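PDB 5N40: putative invasin from Yersinia pseudotuberculosis IP 31758, which is an adhesin that probably mediates bacterial attachment to host cells through a C-type lectin-like domain carried on immunoglobulin-like domains. Local coordinates for residues Thr220-Ser224 with Ala225-Met229; Thr259-Asn263 with Asn264-Ala268. The protein carries 1 engineered substitution. All coordinates share one frame; numbering follows the deposited sequence.

In the fold
Both contacts are local and follow one another along the chain without nesting or crossing. Leaving strand 209-217 of the second immunoglobulin-like domain, the chain enters the adhesion domain, where interaction 1 folds residues 220-229 back on themselves in a turn. Some thirty residues later, interaction 2 closes the beta hairpin of strands 258-262 and 265-269. Their centres lie about 11 Å apart, and Glu265 joins them directly: its carboxylate leaves the hairpin and is hydrogen-bonded to the Ser221 hydroxyl and to the backbone N atoms of Ser228 and Met229. The 220-229 loop is thereby tied to the hairpin.

Interaction 1 of 2, residues Thr220-Ser224 with Ala225-Met229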
loop_
_atom_site.group_PDB
_atom_site.type_symbol
_atom_site.label_atom_id
_atom_site.label_comp_id
_atom_site.label_asym_id
_atom_site.label_seq_id
_atom_site.Cartn_x
_atom_site.Cartn_y
_atom_site.Cartn_z
ATOM N N THR A 220 12.999 4.286 16.194
ATOM C CA THR A 220 13.518 5.385 16.994
ATOM C C THR A 220 12.436 6.180 17.709
ATOM O O THR A 220 12.743 7.224 18.299
ATOM C CB THR A 220 14.366 6.321 16.126
ATOM O OG1 THR A 220 13.694 6.629 14.896
ATOM C CG2 THR A 220 15.712 5.690 15.824
ATOM N N SER A 221 11.187 5.711 17.689
ATOM C CA SER A 221 10.115 6.318 18.453
ATOM C C SER A 221 9.525 5.307 19.428
ATOM O O SER A 221 9.351 4.133 19.076
ATOM C CB SER A 221 8.997 6.836 17.533
ATOM O OG SER A 221 9.379 8.034 16.889
ATOM N N PRO A 222 9.192 5.718 20.641
ATOM C CA PRO A 222 8.558 4.773 21.566
ATOM C C PRO A 222 7.107 4.511 21.184
ATOM O O PRO A 222 6.434 5.354 20.579
ATOM C CB PRO A 222 8.668 5.474 22.918
ATOM C CG PRO A 222 8.706 6.922 22.590
ATOM C CD PRO A 222 9.340 7.059 21.230
ATOM N N ASP A 223 6.632 3.316 21.547
ATOM C CA ASP A 223 5.237 2.933 21.325
ATOM C C ASP A 223 4.417 3.511 22.470
ATOM O O ASP A 223 4.057 2.830 23.435
ATOM C CB ASP A 223 5.086 1.421 21.229
ATOM C CG ASP A 223 3.659 0.995 20.903
ATOM O OD1 ASP A 223 2.857 1.851 20.467
ATOM O OD2 ASP A 223 3.336 -0.200 21.083
ATOM N N SER A 224 4.152 4.807 22.360
ATOM C CA SER A 224 3.410 5.566 23.355
ATOM C C SER A 224 2.413 6.455 22.634
ATOM O O SER A 224 2.740 7.048 21.606
ATOM C CB SER A 224 4.338 6.435 24.209
ATOM O OG SER A 224 3.607 7.460 24.858
ATOM N N ALA A 225 1.199 6.555 23.173
ATOM C CA ALA A 225 0.216 7.454 22.581
ATOM C C ALA A 225 0.680 8.907 22.611
ATOM O O ALA A 225 0.129 9.734 21.873
ATOM C CB ALA A 225 -1.128 7.311 23.300
ATOM N N GLN A 226 1.686 9.233 23.436
ATOM C CA GLN A 226 2.230 10.584 23.522
ATOM C C GLN A 226 3.379 10.831 22.556
ATOM O O GLN A 226 3.846 11.969 22.457
ATOM C CB GLN A 226 2.726 10.872 24.945
ATOM C CG GLN A 226 1.667 10.753 26.020
ATOM C CD GLN A 226 2.232 11.010 27.400
ATOM O OE1 GLN A 226 2.831 10.125 28.013
ATOM N NE2 GLN A 226 2.049 12.229 27.897
ATOM N N ALA A 227 3.854 9.803 21.858
ATOM C CA ALA A 227 4.932 9.973 20.896
ATOM C C ALA A 227 4.443 10.723 19.665
ATOM O O ALA A 227 3.259 10.684 19.315
ATOM C CB ALA A 227 5.495 8.611 20.478
ATOM N N SER A 228 5.375 11.410 19.004
ATOM C CA SER A 228 5.045 12.125 17.773
ATOM C C SER A 228 4.825 11.158 16.615
ATOM O O SER A 228 3.848 11.282 15.866
ATOM C CB SER A 228 6.156 13.118 17.433
ATOM O OG SER A 228 6.216 14.169 18.384
ATOM N N MET A 229 5.725 10.197 16.452
ATOM C CA MET A 229 5.669 9.223 15.374
ATOM C C MET A 229 5.158 7.884 15.888
ATOM O O MET A 229 5.082 7.631 17.096
ATOM C CB MET A 229 7.057 9.041 14.743
ATOM C CG MET A 229 7.859 10.325 14.567
ATOM S SD MET A 229 7.032 11.580 13.566
ATOM C CE MET A 229 6.989 10.766 11.980
HETATM O O HOH W 1 4.533 5.513 18.726
HETATM O O HOH W 2 3.705 7.370 27.413
#
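Ser224 and Ala227 close a type I beta turn, the Ala227 N bonding to Ser224 O at 3.0 Å, and beyond it the chain doubles back until the CA atoms of Ser221 and Met229 lie 6.1 Å apart. The Ser224 side chain adds an ST turn inside the first: with OG anti to its own N (chi1 161°), the hydroxyl swings forward alongside the following peptide and accepts from Gln226 N at 3.0 Å. That same OG gives its proton to a water, which in turn donates to OE1 of Gln226. With CG beside the backbone N (chi1 -59°), the extended Gln226 chain runs alongside Ser224 OG, CB at 3.5 Å, and the water spans the remaining gap; NE2 makes a weak hydrogen bond to Ala251 O.

At the open end a second water spends both hydrogens bridging Pro222 O and Met229 O, each at 2.7 Å, spanning the two arms where they make no direct backbone bond. Ala227, the last residue of the turn, points its methyl CB at the opposite arm, 3.4 Å from both Pro222 O and Ser224 O and a looser 4.2 Å from Pro222 CG. Farther back, Ser221 OG lies against CB of Met229 (3.3 Å), and its polar partner is Glu265.

With few apolar contacts across it, the loop probably owes its shape mainly to hydrogen bonds, two bridging waters and the Glu265 carboxylate, which binds Ser221 OG and the N atoms of Ser228 and Met229. The outer side faces the preceding immunoglobulin-like domain: Asp223 OD1 forms salt bridges with Arg116 and Arg153, and Gln154 NE2 bonds to Ala225 O and Ala227 O, links that probably help fix the domain junction.

Interaction 2 of 2, residues Thr259-Asn263 with Asn264-Ala268; sequences TNVEN and NETWA
In Trp267, CG beside the backbone N (chi1 -59°) and a chi2 of 96° lay the indole nearly parallel to the hairpin where it pairs with Asn260. The CD1-NE1 edge faces the partner strand while the benzo ring points away from it, and NE1 reaches diagonally to Glu262 O at 3.1 Å. This oxygen lies close to the ring plane. It also accepts a hydrogen bond from Glu265 N, the bond that closes the hairpin, and the two donors come to it from opposite faces of the carbonyl plane. Asn260 O meets the same ring edge, 3.3 Å from CD1.

Asn260 and Glu262 share that face of the hairpin. Asn260 ND2 bonds in its amide plane to the anti lone pair of Glu262 OE1 (2.9 Å); OE2 pairs with Met308 N. On the other face, Val261 CG2 touches Thr266 OG1 at 3.8 Å.

Asn263 and Asn264 form the corner of a type I' turn, both with positive phi, giving the tight two-residue loop classic for beta hairpins. The Glu265 side chain bends away toward Ser221. Along the edge of strand 265-269 turned away from 258-262, Thr266 and Ala268 make backbone hydrogen bonds with Ala250 and Tyr248; Trp267 packs on Met233 and Pro222, and the chain runs on into helix 272-278.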
loop_
_atom_site.group_PDB
_atom_site.type_symbol
_atom_site.label_atom_id
_atom_site.label_comp_id
_atom_site.label_asym_id
_atom_site.label_seq_id
_atom_site.Cartn_x
_atom_site.Cartn_y
_atom_site.Cartn_z
ATOM N N THR A 259 15.577 19.255 28.006
ATOM C CA THR A 259 14.963 18.564 26.880
ATOM C C THR A 259 15.988 18.362 25.774
ATOM O O THR A 259 17.035 19.014 25.732
ATOM C CB THR A 259 13.756 19.322 26.300
ATOM O OG1 THR A 259 14.184 20.591 25.790
ATOM C CG2 THR A 259 12.684 19.525 27.352
ATOM N N ASN A 260 15.668 17.432 24.878
ATOM C CA ASN A 260 16.503 17.135 23.720
ATOM C C ASN A 260 15.598 16.641 22.604
ATOM O O ASN A 260 14.880 15.655 22.795
ATOM C CB ASN A 260 17.558 16.076 24.063
ATOM C CG ASN A 260 18.383 15.654 22.859
ATOM O OD1 ASN A 260 18.831 16.492 22.079
ATOM N ND2 ASN A 260 18.580 14.348 22.697
ATOM N N VAL A 261 15.610 17.323 21.459
ATOM C CA VAL A 261 14.880 16.869 20.282
ATOM C C VAL A 261 15.803 15.979 19.464
ATOM O O VAL A 261 16.871 16.412 19.019
ATOM C CB VAL A 261 14.366 18.050 19.443
ATOM C CG1 VAL A 261 13.566 17.547 18.252
ATOM C CG2 VAL A 261 13.521 18.982 20.301
ATOM N N GLU A 262 15.383 14.735 19.252
ATOM C CA GLU A 262 16.213 13.785 18.528
ATOM C C GLU A 262 15.316 12.715 17.930
ATOM O O GLU A 262 14.419 12.208 18.613
ATOM C CB GLU A 262 17.262 13.165 19.458
ATOM C CG GLU A 262 18.267 12.300 18.741
ATOM C CD GLU A 262 19.422 11.896 19.639
ATOM O OE1 GLU A 262 19.620 12.546 20.690
ATOM O OE2 GLU A 262 20.119 10.930 19.286
ATOM N N ASN A 263 15.551 12.393 16.654
ATOM C CA ASN A 263 14.789 11.371 15.936
ATOM C C ASN A 263 13.295 11.670 15.997
ATOM O O ASN A 263 12.476 10.779 16.232
ATOM C CB ASN A 263 15.093 9.974 16.474
ATOM C CG ASN A 263 16.568 9.636 16.387
ATOM O OD1 ASN A 263 17.251 10.057 15.454
ATOM N ND2 ASN A 263 17.068 8.886 17.361
ATOM N N ASN A 264 12.946 12.942 15.793
ATOM C CA ASN A 264 11.561 13.398 15.671
ATOM C C ASN A 264 10.761 13.210 16.955
ATOM O O ASN A 264 9.521 13.171 16.923
ATOM C CB ASN A 264 10.860 12.700 14.501
ATOM C CG ASN A 264 11.410 13.138 13.160
ATOM O OD1 ASN A 264 11.683 14.321 12.947
ATOM N ND2 ASN A 264 11.588 12.189 12.250
ATOM N N GLU A 265 11.448 13.101 18.086
ATOM C CA GLU A 265 10.820 13.050 19.398
ATOM C C GLU A 265 11.537 14.011 20.340
ATOM O O GLU A 265 12.713 14.342 20.148
ATOM C CB GLU A 265 10.854 11.625 19.979
ATOM C CG GLU A 265 10.285 10.549 19.067
ATOM C CD GLU A 265 8.765 10.603 18.950
ATOM O OE1 GLU A 265 8.127 11.347 19.734
ATOM O OE2 GLU A 265 8.217 9.900 18.063
ATOM N N THR A 266 10.818 14.445 21.377
ATOM C CA THR A 266 11.347 15.354 22.389
ATOM C C THR A 266 11.550 14.592 23.690
ATOM O O THR A 266 10.588 14.093 24.284
ATOM C CB THR A 266 10.411 16.543 22.608
ATOM O OG1 THR A 266 10.296 17.276 21.388
ATOM C CG2 THR A 266 10.952 17.465 23.693
ATOM N N TRP A 267 12.793 14.540 24.143
ATOM C CA TRP A 267 13.186 13.700 25.260
ATOM C C TRP A 267 13.440 14.526 26.510
ATOM O O TRP A 267 13.933 15.655 26.443
ATOM C CB TRP A 267 14.440 12.909 24.905
ATOM C CG TRP A 267 14.235 12.058 23.705
ATOM C CD1 TRP A 267 14.555 12.361 22.415
ATOM C CD2 TRP A 267 13.636 10.764 23.678
ATOM N NE1 TRP A 267 14.213 11.322 21.590
ATOM C CE2 TRP A 267 13.641 10.330 22.343
ATOM C CE3 TRP A 267 13.102 9.924 24.664
ATOM C CZ2 TRP A 267 13.123 9.089 21.962
ATOM C CZ3 TRP A 267 12.601 8.704 24.292
ATOM C CH2 TRP A 267 12.610 8.294 22.951
ATOM N N ALA A 268 13.098 13.942 27.654
ATOM C CA ALA A 268 13.455 14.520 28.939
ATOM C C ALA A 268 14.938 14.300 29.214
ATOM O O ALA A 268 15.497 13.253 28.875
ATOM C CB ALA A 268 12.618 13.898 30.054
#